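Long-range contacts in GTPase-activating protein GYP1 (Saccharomyces cerevisiae, PDB 1FKM), which accelerates GTP hydrolysis by Ypt/Rab GTPases, chiefly Ypt1 and Ypt7, by supplying an arginine and a glutamine finger in trans from its all-helical TBC domain: residues I34-H38 with P151-D155; R39-W43 with I251-D255; R65-R69 with E169-D173; S112-I116 with E175-F179; L145-L149 with P162-M166. Residue numbers count along the deposited sequence, not the author numbering.

Interaction 1 of 5, residues I34-H38 with P151-D155; sequences IPKIH and PSQID
Two loops of the all-helical TBC (Rab-GAP) domain meet here at the surface: the turn 34-38, which leads into helix 39-46, and the 3-10 segment 151-155 in the connection between helices 133-145 and 168-186. In the first, I34 and P35 are extended and the chain then turns with helical angles, H38 N bonding to P35 O at 2.9 Å. CA atoms pair as I37 with P151 (6.3 Å) and K36 with I154 (7.7 Å). P151 packs its ring against the fully trans I37, with P151 CG 4.0 Å from I37 CD1. S152 and Q153 turn away. I154 (mt) then points back, the buried residue of the contact; its CD1 lies 4.1 Å from I37 CA, and its CG2 3.8 Å from K36 CD. D155 follows with its carboxylate swung toward the lysine. K36 (ptt, chi4 -65°) reaches over I154, but its charge stays short of a salt bridge, with NZ 4.4 Å from D155 OD1; the closest approach is K36 CE to D155 OD1, 3.6 Å.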
# COMPACT_ATOMS: atom_id res chain seq x y z
N ILE A 34 -4.63 7.50 11.59
CA ILE A 34 -4.25 8.88 11.33
C ILE A 34 -5.42 9.66 10.75
O ILE A 34 -6.04 9.23 9.78
CB ILE A 34 -3.08 8.94 10.32
CG1 ILE A 34 -1.89 8.14 10.86
CG2 ILE A 34 -2.69 10.39 10.05
CD1 ILE A 34 -0.84 7.79 9.80
N PRO A 35 -5.75 10.83 11.35
CA PRO A 35 -6.85 11.66 10.87
C PRO A 35 -6.61 11.91 9.38
O PRO A 35 -5.48 12.19 8.98
CB PRO A 35 -6.70 12.94 11.69
CG PRO A 35 -6.16 12.42 13.00
CD PRO A 35 -5.12 11.43 12.54
N LYS A 36 -7.65 11.81 8.56
CA LYS A 36 -7.48 11.99 7.12
C LYS A 36 -6.75 13.27 6.71
O LYS A 36 -5.93 13.24 5.79
CB LYS A 36 -8.84 11.91 6.40
CG LYS A 36 -9.86 12.95 6.83
CD LYS A 36 -11.12 12.83 5.98
CE LYS A 36 -12.18 13.85 6.37
NZ LYS A 36 -12.70 13.60 7.75
N ILE A 37 -7.00 14.38 7.39
CA ILE A 37 -6.33 15.62 7.01
C ILE A 37 -4.80 15.54 7.20
O ILE A 37 -4.05 16.25 6.53
CB ILE A 37 -6.89 16.82 7.81
CG1 ILE A 37 -6.33 18.12 7.23
CG2 ILE A 37 -6.55 16.69 9.29
CD1 ILE A 37 -6.91 19.37 7.86
N HIS A 38 -4.34 14.67 8.09
CA HIS A 38 -2.91 14.54 8.35
C HIS A 38 -2.19 13.43 7.60
O HIS A 38 -0.96 13.40 7.58
CB HIS A 38 -2.66 14.32 9.85
CG HIS A 38 -2.83 15.56 10.67
ND1 HIS A 38 -3.73 15.65 11.71
CD2 HIS A 38 -2.21 16.76 10.60
CE1 HIS A 38 -3.66 16.86 12.24
NE2 HIS A 38 -2.75 17.55 11.59
N PRO A 151 -10.02 20.44 2.85
CA PRO A 151 -10.24 19.38 3.84
C PRO A 151 -11.67 18.84 3.83
O PRO A 151 -11.90 17.64 4.02
CB PRO A 151 -9.88 20.06 5.16
CG PRO A 151 -8.79 21.00 4.74
CD PRO A 151 -9.33 21.59 3.47
N SER A 152 -12.63 19.73 3.61
CA SER A 152 -14.04 19.35 3.60
C SER A 152 -14.46 18.51 2.40
O SER A 152 -15.59 18.04 2.33
CB SER A 152 -14.91 20.60 3.70
OG SER A 152 -14.47 21.61 2.80
N GLN A 153 -13.55 18.31 1.45
CA GLN A 153 -13.87 17.52 0.26
C GLN A 153 -13.02 16.27 0.09
O GLN A 153 -13.08 15.61 -0.95
CB GLN A 153 -13.75 18.39 -1.00
CG GLN A 153 -14.77 19.50 -1.11
CD GLN A 153 -14.60 20.33 -2.36
OE1 GLN A 153 -14.48 19.79 -3.46
NE2 GLN A 153 -14.61 21.65 -2.21
N ILE A 154 -12.23 15.93 1.10
CA ILE A 154 -11.37 14.75 1.03
C ILE A 154 -12.14 13.46 0.75
O ILE A 154 -11.64 12.58 0.06
CB ILE A 154 -10.56 14.60 2.34
CG1 ILE A 154 -9.53 15.73 2.42
CG2 ILE A 154 -9.86 13.25 2.38
CD1 ILE A 154 -8.69 15.72 3.68
N ASP A 155 -13.36 13.36 1.27
CA ASP A 155 -14.16 12.16 1.06
C ASP A 155 -14.57 11.95 -0.40
O ASP A 155 -15.08 10.89 -0.76
CB ASP A 155 -15.41 12.20 1.94
CG ASP A 155 -15.08 12.14 3.42
OD1 ASP A 155 -13.89 12.03 3.76
OD2 ASP A 155 -16.02 12.21 4.24

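Interaction 2 of 5, residues R39-W43 with I251-D255; sequences RPVVW and IRMWD
An interhelical salt bridge joins the start of helix 39-46 to the middle of helix 247-261 in the TBC domain fold. The short axes cross at 38°, running roughly the same way, 11.9 Å apart at closest approach, a wide spacing filled by long side chains; the nearest CA pair is W43 and D255, at 7.3 Å. W43 (chi1 -85°, chi2 28°) is the residue most covered. Its indole reaches across the gap so that NE1 donates to D255 OD1 at 2.8 Å, while CZ2 rests 3.6 Å from W254 CB and 3.9 Å from I251 CG2. Its six-membered ring lies obliquely to that of W254, with centroids 5.9 Å apart and planes at 31°. R39, one helical turn earlier, extends (chi1 -77°, chi2 -159°, chi3 176°) to present its guanidinium edge to the same carboxylate: NE binds D255 OD1 and NH2 binds D255 OD2, both at 2.8 Å. D255 thus accepts from both residues, and its OD2 also takes the backbone NH of I34, so this one carboxylate ties together both helix residues and the loop before them. I251 (mm) covers one face of the guanidinium, with CG2 3.5 Å from R39 NE.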
# COMPACT_ATOMS: atom_id res chain seq x y z
N ARG A 39 -2.93 12.53 6.97
CA ARG A 39 -2.27 11.43 6.26
C ARG A 39 -1.16 11.78 5.28
O ARG A 39 -0.10 11.16 5.31
CB ARG A 39 -3.30 10.53 5.57
CG ARG A 39 -4.02 9.60 6.53
CD ARG A 39 -4.63 8.40 5.81
NE ARG A 39 -5.23 7.47 6.76
CZ ARG A 39 -6.53 7.39 7.01
NH1 ARG A 39 -7.39 8.19 6.39
NH2 ARG A 39 -6.98 6.51 7.90
N PRO A 40 -1.38 12.75 4.38
CA PRO A 40 -0.32 13.08 3.43
C PRO A 40 1.03 13.29 4.11
O PRO A 40 2.00 12.59 3.81
CB PRO A 40 -0.84 14.34 2.76
CG PRO A 40 -2.33 14.10 2.74
CD PRO A 40 -2.57 13.58 4.14
N VAL A 41 1.08 14.25 5.03
CA VAL A 41 2.32 14.55 5.73
C VAL A 41 2.85 13.39 6.58
O VAL A 41 4.02 13.03 6.48
CB VAL A 41 2.15 15.78 6.64
CG1 VAL A 41 3.37 15.95 7.53
CG2 VAL A 41 1.97 17.02 5.79
N VAL A 42 1.98 12.80 7.39
CA VAL A 42 2.39 11.70 8.26
C VAL A 42 2.88 10.48 7.51
O VAL A 42 3.86 9.86 7.91
CB VAL A 42 1.26 11.30 9.24
CG1 VAL A 42 1.72 10.15 10.13
CG2 VAL A 42 0.88 12.51 10.10
N TRP A 43 2.21 10.11 6.42
CA TRP A 43 2.66 8.96 5.64
C TRP A 43 4.07 9.22 5.07
O TRP A 43 4.92 8.33 5.07
CB TRP A 43 1.69 8.67 4.49
CG TRP A 43 0.53 7.81 4.88
CD1 TRP A 43 -0.05 7.71 6.12
CD2 TRP A 43 -0.24 6.97 4.01
NE1 TRP A 43 -1.14 6.86 6.06
CE2 TRP A 43 -1.28 6.40 4.78
CE3 TRP A 43 -0.15 6.65 2.64
CZ2 TRP A 43 -2.22 5.52 4.23
CZ3 TRP A 43 -1.10 5.78 2.10
CH2 TRP A 43 -2.11 5.23 2.89
N ILE A 251 -6.54 2.00 3.19
CA ILE A 251 -5.90 3.23 3.64
C ILE A 251 -5.67 3.21 5.15
O ILE A 251 -4.58 3.52 5.64
CB ILE A 251 -6.74 4.48 3.27
CG1 ILE A 251 -6.89 4.57 1.75
CG2 ILE A 251 -6.09 5.74 3.81
CD1 ILE A 251 -5.58 4.61 1.01
N ARG A 252 -6.71 2.83 5.90
CA ARG A 252 -6.61 2.76 7.35
C ARG A 252 -5.56 1.74 7.78
O ARG A 252 -4.79 1.98 8.71
CB ARG A 252 -7.97 2.42 7.96
CG ARG A 252 -7.91 2.12 9.46
CD ARG A 252 -7.41 3.30 10.29
NE ARG A 252 -7.32 2.91 11.69
CZ ARG A 252 -6.33 2.19 12.21
NH1 ARG A 252 -5.31 1.81 11.44
NH2 ARG A 252 -6.36 1.83 13.48
N MSE A 253 -5.54 0.60 7.11
CA MSE A 253 -4.56 -0.44 7.42
C MSE A 253 -3.14 0.08 7.24
O MSE A 253 -2.25 -0.22 8.05
CB MSE A 253 -4.72 -1.64 6.48
CG MSE A 253 -5.97 -2.44 6.66
SE MSE A 253 -6.02 -3.86 5.35
CE MSE A 253 -4.41 -4.79 5.88
N TRP A 254 -2.93 0.85 6.18
CA TRP A 254 -1.60 1.39 5.92
C TRP A 254 -1.09 2.35 7.00
O TRP A 254 0.12 2.48 7.17
CB TRP A 254 -1.55 2.03 4.53
CG TRP A 254 -1.40 0.99 3.44
CD1 TRP A 254 -1.95 -0.27 3.45
CD2 TRP A 254 -0.68 1.10 2.21
NE1 TRP A 254 -1.61 -0.94 2.30
CE2 TRP A 254 -0.84 -0.12 1.52
CE3 TRP A 254 0.07 2.12 1.62
CZ2 TRP A 254 -0.26 -0.35 0.26
CZ3 TRP A 254 0.65 1.89 0.37
CH2 TRP A 254 0.48 0.66 -0.29
N ASP A 255 -1.99 3.00 7.73
CA ASP A 255 -1.55 3.89 8.82
C ASP A 255 -0.74 3.02 9.78
O ASP A 255 0.32 3.41 10.26
CB ASP A 255 -2.72 4.46 9.63
CG ASP A 255 -3.61 5.41 8.85
OD1 ASP A 255 -3.19 5.95 7.81
OD2 ASP A 255 -4.75 5.63 9.32

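Interaction 3 of 5, residues R65-R69 with E169-D173; sequences RKEYR and EQITD
Helices 57-74 and 168-186 of the all-helical TBC domain cross almost perpendicularly at its surface, and a salt bridge fastens the crossing. The local axes make an angle of 95° and approach to 10.5 Å; R65 faces D173 (CA-CA 5.8 Å) and, a turn on, R69 faces T172 (7.7 Å). Both segments are regular helix.

The charged contacts centre on D173 (chi1 -70°, chi2 -22°). R69, with chi1 -71° and an otherwise extended chain to chi4 73°, bends its guanidinium so that its edge meets one oxygen: NH2 and NH1 donate to D173 OD1 at 3.0 and 3.2 Å. NH1 also makes a weak bond to R65 O (3.2 Å), which ties the arginine to its own helix. R65 (mtt, chi4 171°) lies over D173, its CD 3.6 Å from D173 OD1, with D173 CB over one face of its guanidinium. Between these two the attraction is of charge alone, NH1 being 4.2 Å from D173 OD2; the salt bridge of R65 goes instead to D177, one turn further along.

Packing supplies the rest. Y68 (chi1 172°) points toward the other helix, its CE2 4.1 Å from T172 CG2, while its hydroxyl is hydrogen-bonded to E175. T172 (m), whose own hydroxyl bonds D168 O, sets its methyl over one face of the R69 guanidinium, with CG2 3.4 Å from R69 CZ.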
# COMPACT_ATOMS: atom_id res chain seq x y z
N ARG A 65 11.61 16.42 -6.27
CA ARG A 65 10.64 16.64 -7.33
C ARG A 65 11.34 17.00 -8.64
O ARG A 65 10.90 16.62 -9.72
CB ARG A 65 9.65 17.73 -6.91
CG ARG A 65 8.74 17.25 -5.77
CD ARG A 65 7.91 18.36 -5.15
NE ARG A 65 6.99 17.83 -4.15
CZ ARG A 65 6.25 18.59 -3.34
NH1 ARG A 65 6.34 19.91 -3.41
NH2 ARG A 65 5.43 18.02 -2.46
N LYS A 66 12.46 17.72 -8.53
CA LYS A 66 13.23 18.07 -9.71
C LYS A 66 13.91 16.82 -10.26
O LYS A 66 14.01 16.64 -11.48
CB LYS A 66 14.30 19.11 -9.34
CG LYS A 66 15.16 19.56 -10.52
CD LYS A 66 16.19 20.58 -10.08
CE LYS A 66 17.08 20.99 -11.24
NZ LYS A 66 17.85 19.83 -11.78
N GLU A 67 14.36 15.94 -9.37
CA GLU A 67 15.02 14.70 -9.77
C GLU A 67 14.04 13.80 -10.53
O GLU A 67 14.41 13.15 -11.51
CB GLU A 67 15.55 13.95 -8.55
CG GLU A 67 16.56 12.87 -8.88
CD GLU A 67 16.96 12.03 -7.68
OE1 GLU A 67 16.92 12.56 -6.54
OE2 GLU A 67 17.34 10.86 -7.87
N TYR A 68 12.80 13.74 -10.05
CA TYR A 68 11.77 12.94 -10.71
C TYR A 68 11.63 13.42 -12.15
O TYR A 68 11.68 12.64 -13.10
CB TYR A 68 10.44 13.10 -9.99
CG TYR A 68 9.28 12.46 -10.71
CD1 TYR A 68 9.13 11.08 -10.75
CD2 TYR A 68 8.34 13.24 -11.39
CE1 TYR A 68 8.09 10.48 -11.44
CE2 TYR A 68 7.27 12.65 -12.09
CZ TYR A 68 7.17 11.27 -12.11
OH TYR A 68 6.15 10.66 -12.80
N ARG A 69 11.45 14.73 -12.30
CA ARG A 69 11.28 15.37 -13.60
C ARG A 69 12.46 15.08 -14.53
O ARG A 69 12.27 14.66 -15.68
CB ARG A 69 11.13 16.88 -13.44
CG ARG A 69 9.80 17.34 -12.83
CD ARG A 69 9.77 18.85 -12.70
NE ARG A 69 8.44 19.38 -12.39
CZ ARG A 69 7.84 19.27 -11.21
NH1 ARG A 69 8.45 18.66 -10.20
NH2 ARG A 69 6.63 19.78 -11.03
N GLU A 169 1.97 21.47 -12.93
CA GLU A 169 3.13 21.43 -12.04
C GLU A 169 2.84 20.70 -10.72
O GLU A 169 3.70 20.01 -10.18
CB GLU A 169 3.63 22.84 -11.74
CG GLU A 169 4.66 22.89 -10.61
CD GLU A 169 5.31 24.26 -10.46
OE1 GLU A 169 4.58 25.26 -10.35
OE2 GLU A 169 6.56 24.32 -10.43
N GLN A 170 1.62 20.86 -10.21
CA GLN A 170 1.22 20.22 -8.97
C GLN A 170 1.05 18.72 -9.19
O GLN A 170 1.43 17.91 -8.34
CB GLN A 170 -0.09 20.82 -8.46
CG GLN A 170 0.01 22.28 -8.06
CD GLN A 170 -1.34 22.82 -7.61
OE1 GLN A 170 -2.30 22.82 -8.37
NE2 GLN A 170 -1.41 23.27 -6.36
N ILE A 171 0.48 18.35 -10.32
CA ILE A 171 0.28 16.94 -10.63
C ILE A 171 1.64 16.25 -10.74
O ILE A 171 1.81 15.10 -10.31
CB ILE A 171 -0.53 16.77 -11.95
CG1 ILE A 171 -1.96 17.26 -11.73
CG2 ILE A 171 -0.52 15.31 -12.40
CD1 ILE A 171 -2.87 17.17 -12.94
N THR A 172 2.63 16.95 -11.29
CA THR A 172 3.96 16.38 -11.42
C THR A 172 4.60 16.26 -10.03
O THR A 172 5.33 15.30 -9.77
CB THR A 172 4.86 17.22 -12.35
OG1 THR A 172 4.27 17.28 -13.65
CG2 THR A 172 6.25 16.59 -12.47
N ASP A 173 4.34 17.22 -9.16
CA ASP A 173 4.87 17.17 -7.79
C ASP A 173 4.26 15.95 -7.09
O ASP A 173 4.94 15.24 -6.36
CB ASP A 173 4.50 18.41 -6.98
CG ASP A 173 5.22 19.66 -7.44
OD1 ASP A 173 6.29 19.55 -8.08
OD2 ASP A 173 4.71 20.77 -7.15

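Interaction 4 of 5, residues S112-I116 with E175-F179; sequences SLQRI and EADTF
E175 and R115 form a bidentate salt bridge between helix 107-123 and helix 168-186. The guanidinium meets the carboxylate edge-on: R115 NE donates to E175 OE1 at 2.9 Å and R115 NH2 to E175 OE2 at 2.6 Å, with nearly straight N-H...O angles of 172° and 163°. To reach it, E175 extends (chi1 -81°, chi2 175°, chi3 35°), whereas R115 folds back through chi3 -77° and chi4 -89°. S112 OG, one turn before I116, stands 2.8 Å from E175 OE2 and also lies within reach of S108 O. The hydroxyl of Y68, from helix 57-74, is hydrogen-bonded to E175 OE1, so the carboxylate joins three helices.

Beyond the polar group, I116 (mt) fills the space between the backbones. Its CG1 packs 3.7 Å from E175 O, its CD1 lies 3.8 Å from T178 CG2 and 4.1 Å from E175 CG, and its CG2 is 4.1 Å from F179 CB. F179 (chi1 167°) sets CD1 3.8 Å from I116 O and continues on to L119 and W120 of the first helix. The short axes cross at -47°, with both chains running broadly the same way and 9.9 Å between them at closest approach; the backbones come nearest where I116 and F179 meet, CA to CA 5.5 Å. Such an ion pair beside aliphatic and aromatic packing joins two core helices of the all-helical TBC domain.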
# COMPACT_ATOMS: atom_id res chain seq x y z
N SER A 112 -0.62 9.76 -15.27
CA SER A 112 0.25 9.97 -14.11
C SER A 112 0.79 8.63 -13.61
O SER A 112 1.99 8.50 -13.37
CB SER A 112 -0.51 10.67 -12.98
OG SER A 112 -0.64 12.06 -13.22
N LEU A 113 -0.10 7.65 -13.45
CA LEU A 113 0.33 6.33 -12.97
C LEU A 113 1.26 5.66 -13.98
O LEU A 113 2.19 4.95 -13.60
CB LEU A 113 -0.89 5.44 -12.69
CG LEU A 113 -1.80 5.94 -11.56
CD1 LEU A 113 -2.92 4.92 -11.31
CD2 LEU A 113 -0.98 6.14 -10.27
N GLN A 114 1.02 5.89 -15.26
CA GLN A 114 1.85 5.31 -16.31
C GLN A 114 3.30 5.78 -16.14
O GLN A 114 4.24 4.98 -16.17
CB GLN A 114 1.31 5.75 -17.68
CG GLN A 114 2.18 5.41 -18.90
CD GLN A 114 2.13 3.94 -19.29
OE1 GLN A 114 1.08 3.30 -19.23
NE2 GLN A 114 3.27 3.40 -19.70
N ARG A 115 3.48 7.08 -15.94
CA ARG A 115 4.82 7.65 -15.76
C ARG A 115 5.49 7.16 -14.48
O ARG A 115 6.68 6.83 -14.48
CB ARG A 115 4.75 9.18 -15.75
CG ARG A 115 4.35 9.81 -17.09
CD ARG A 115 4.51 11.33 -17.06
NE ARG A 115 3.44 12.01 -16.33
CZ ARG A 115 2.30 12.42 -16.88
NH1 ARG A 115 2.08 12.23 -18.17
NH2 ARG A 115 1.39 13.05 -16.14
N ILE A 116 4.74 7.14 -13.39
CA ILE A 116 5.28 6.68 -12.11
C ILE A 116 5.78 5.24 -12.20
O ILE A 116 6.91 4.94 -11.81
CB ILE A 116 4.21 6.77 -11.00
CG1 ILE A 116 3.87 8.24 -10.73
CG2 ILE A 116 4.73 6.10 -9.73
CD1 ILE A 116 2.64 8.44 -9.82
N GLU A 175 3.12 13.27 -8.53
CA GLU A 175 3.72 12.10 -9.16
C GLU A 175 5.06 11.77 -8.53
O GLU A 175 5.36 10.62 -8.25
CB GLU A 175 3.92 12.35 -10.66
CG GLU A 175 2.67 12.14 -11.51
CD GLU A 175 2.89 12.51 -12.97
OE1 GLU A 175 4.01 12.29 -13.50
OE2 GLU A 175 1.94 13.01 -13.60
N ALA A 176 5.87 12.80 -8.32
CA ALA A 176 7.20 12.63 -7.73
C ALA A 176 7.10 12.06 -6.30
O ALA A 176 7.78 11.09 -5.96
CB ALA A 176 7.93 13.97 -7.71
N ASP A 177 6.25 12.66 -5.48
CA ASP A 177 6.09 12.19 -4.10
C ASP A 177 5.62 10.73 -4.10
O ASP A 177 6.13 9.92 -3.34
CB ASP A 177 5.08 13.05 -3.34
CG ASP A 177 5.57 14.48 -3.12
OD1 ASP A 177 6.74 14.79 -3.45
OD2 ASP A 177 4.77 15.29 -2.61
N THR A 178 4.65 10.42 -4.95
CA THR A 178 4.10 9.08 -5.04
C THR A 178 5.21 8.10 -5.45
O THR A 178 5.37 7.03 -4.85
CB THR A 178 2.94 9.04 -6.06
OG1 THR A 178 1.91 9.95 -5.64
CG2 THR A 178 2.35 7.63 -6.16
N PHE A 179 5.97 8.48 -6.47
CA PHE A 179 7.07 7.67 -6.98
C PHE A 179 8.14 7.35 -5.92
O PHE A 179 8.54 6.20 -5.75
CB PHE A 179 7.75 8.38 -8.15
CG PHE A 179 9.07 7.79 -8.54
CD1 PHE A 179 9.12 6.58 -9.23
CD2 PHE A 179 10.26 8.42 -8.19
CE1 PHE A 179 10.35 6.00 -9.55
CE2 PHE A 179 11.50 7.85 -8.51
CZ PHE A 179 11.54 6.64 -9.19

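Interaction 5 of 5, residues L145-L149 with P162-M166; sequences LTEYL and PSTYM
Within the long connection between helices 133-145 and 168-186, two pieces of chain fold against each other to make a small hydrophobic cluster with a Met-aromatic contact. L145 ends the first helix; the chain then turns, with Y148 N bonded to L145 O (3.0 Å) and L149 N to T146 O (3.2 Å), and opens out at L149 (psi 157°). Opposite, a turn closed by Y165 N to P162 O (3.2 Å) leads to an extended M166, a selenomethionine. CA pairs are L145-P162 (7.8 Å), L149-Y165 (7.5 Å) and Y148-M166 (7.2 Å). M166 (chi1 -66°, chi2 172°, chi3 68°) lays CE over the face of Y148 (chi1 -65°), 3.4 Å from the ring centroid, with SE at 4.3 Å. Y165 (chi1 63°, chi2 90°) receives L149 CD2 over its face, 3.4 Å from its centroid. L145 lies between, its CD2 3.4 Å from M166 SE and its CD1 3.8 Å from P162 CG. No hydrogen bond crosses; methyl-on-ring CH-pi packing holds this interhelical loop of the TBC domain together.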
# COMPACT_ATOMS: atom_id res chain seq x y z
N LEU A 145 -3.14 12.77 -3.04
CA LEU A 145 -4.03 13.63 -3.81
C LEU A 145 -4.92 14.45 -2.88
O LEU A 145 -5.25 15.59 -3.20
CB LEU A 145 -4.96 12.80 -4.70
CG LEU A 145 -4.82 12.74 -6.22
CD1 LEU A 145 -5.97 11.90 -6.78
CD2 LEU A 145 -4.85 14.14 -6.83
N THR A 146 -5.30 13.89 -1.74
CA THR A 146 -6.19 14.60 -0.82
C THR A 146 -5.62 15.90 -0.29
O THR A 146 -6.36 16.78 0.12
CB THR A 146 -6.64 13.71 0.39
OG1 THR A 146 -5.51 13.39 1.21
CG2 THR A 146 -7.29 12.43 -0.10
N GLU A 147 -4.30 16.01 -0.29
CA GLU A 147 -3.66 17.23 0.19
C GLU A 147 -3.97 18.43 -0.70
O GLU A 147 -3.82 19.57 -0.28
CB GLU A 147 -2.14 17.04 0.26
CG GLU A 147 -1.44 18.08 1.12
CD GLU A 147 0.04 17.83 1.25
OE1 GLU A 147 0.65 17.29 0.30
OE2 GLU A 147 0.61 18.17 2.31
N TYR A 148 -4.39 18.17 -1.94
CA TYR A 148 -4.69 19.25 -2.89
C TYR A 148 -6.17 19.65 -2.93
O TYR A 148 -6.55 20.55 -3.69
CB TYR A 148 -4.24 18.84 -4.30
CG TYR A 148 -2.74 18.69 -4.41
CD1 TYR A 148 -1.93 19.78 -4.73
CD2 TYR A 148 -2.13 17.47 -4.17
CE1 TYR A 148 -0.55 19.66 -4.79
CE2 TYR A 148 -0.74 17.33 -4.23
CZ TYR A 148 0.04 18.43 -4.54
OH TYR A 148 1.40 18.29 -4.60
N LEU A 149 -6.98 18.98 -2.12
CA LEU A 149 -8.41 19.27 -2.04
C LEU A 149 -8.70 19.97 -0.73
O LEU A 149 -7.92 19.87 0.22
CB LEU A 149 -9.22 17.96 -2.05
CG LEU A 149 -9.42 17.18 -3.34
CD1 LEU A 149 -10.04 15.83 -3.03
CD2 LEU A 149 -10.32 17.99 -4.27
N PRO A 162 -8.42 15.00 -11.00
CA PRO A 162 -7.36 15.88 -10.48
C PRO A 162 -7.05 17.08 -11.37
O PRO A 162 -6.63 18.13 -10.88
CB PRO A 162 -6.16 14.94 -10.35
CG PRO A 162 -6.80 13.62 -10.03
CD PRO A 162 -7.97 13.59 -11.01
N SER A 163 -7.25 16.92 -12.67
CA SER A 163 -6.97 18.00 -13.61
C SER A 163 -7.98 19.14 -13.50
O SER A 163 -7.81 20.17 -14.14
CB SER A 163 -6.94 17.47 -15.05
OG SER A 163 -8.18 16.91 -15.41
N THR A 164 -9.01 18.95 -12.68
CA THR A 164 -10.03 19.98 -12.49
C THR A 164 -9.74 20.84 -11.27
O THR A 164 -10.38 21.87 -11.07
CB THR A 164 -11.45 19.38 -12.34
OG1 THR A 164 -11.53 18.63 -11.12
CG2 THR A 164 -11.77 18.46 -13.50
N TYR A 165 -8.77 20.43 -10.44
CA TYR A 165 -8.43 21.21 -9.26
C TYR A 165 -6.92 21.33 -9.02
O TYR A 165 -6.49 21.86 -7.99
CB TYR A 165 -9.16 20.67 -8.02
CG TYR A 165 -8.83 19.25 -7.59
CD1 TYR A 165 -7.79 18.99 -6.69
CD2 TYR A 165 -9.59 18.17 -8.04
CE1 TYR A 165 -7.52 17.69 -6.24
CE2 TYR A 165 -9.33 16.86 -7.59
CZ TYR A 165 -8.30 16.64 -6.69
OH TYR A 165 -8.05 15.36 -6.25
N MSE A 166 -6.13 20.86 -9.97
CA MSE A 166 -4.68 20.94 -9.86
C MSE A 166 -4.07 21.34 -11.20
O MSE A 166 -4.55 20.92 -12.26
CB MSE A 166 -4.10 19.58 -9.44
CG MSE A 166 -4.48 19.12 -8.05
SE MSE A 166 -3.91 17.30 -7.72
CE MSE A 166 -1.99 17.57 -7.70

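How the interactions relate
The five contacts lie within one TBC domain, away from the arginine finger R96 and the glutamine finger Q131. Interactions 3 and 4 share helix 168-186 and are the closest pair, with centres 9 Å apart; Y68 OH to E175 OE1 (2.8 Å) and the salt bridge R65 NH2 to D177 OD2 (2.8 Å) connect them. Interaction 5 shapes the loop before that helix and touches interaction 3, M166 CE lying 3.7 Å from I171 N. It also meets interaction 1 through T146 CG2 and I154 CG2 (3.7 Å) and interaction 2 through P40 CG and T146 OG1 (3.6 Å). Interactions 1 and 2 join where I34 N reaches D255 OD2 (2.9 Å).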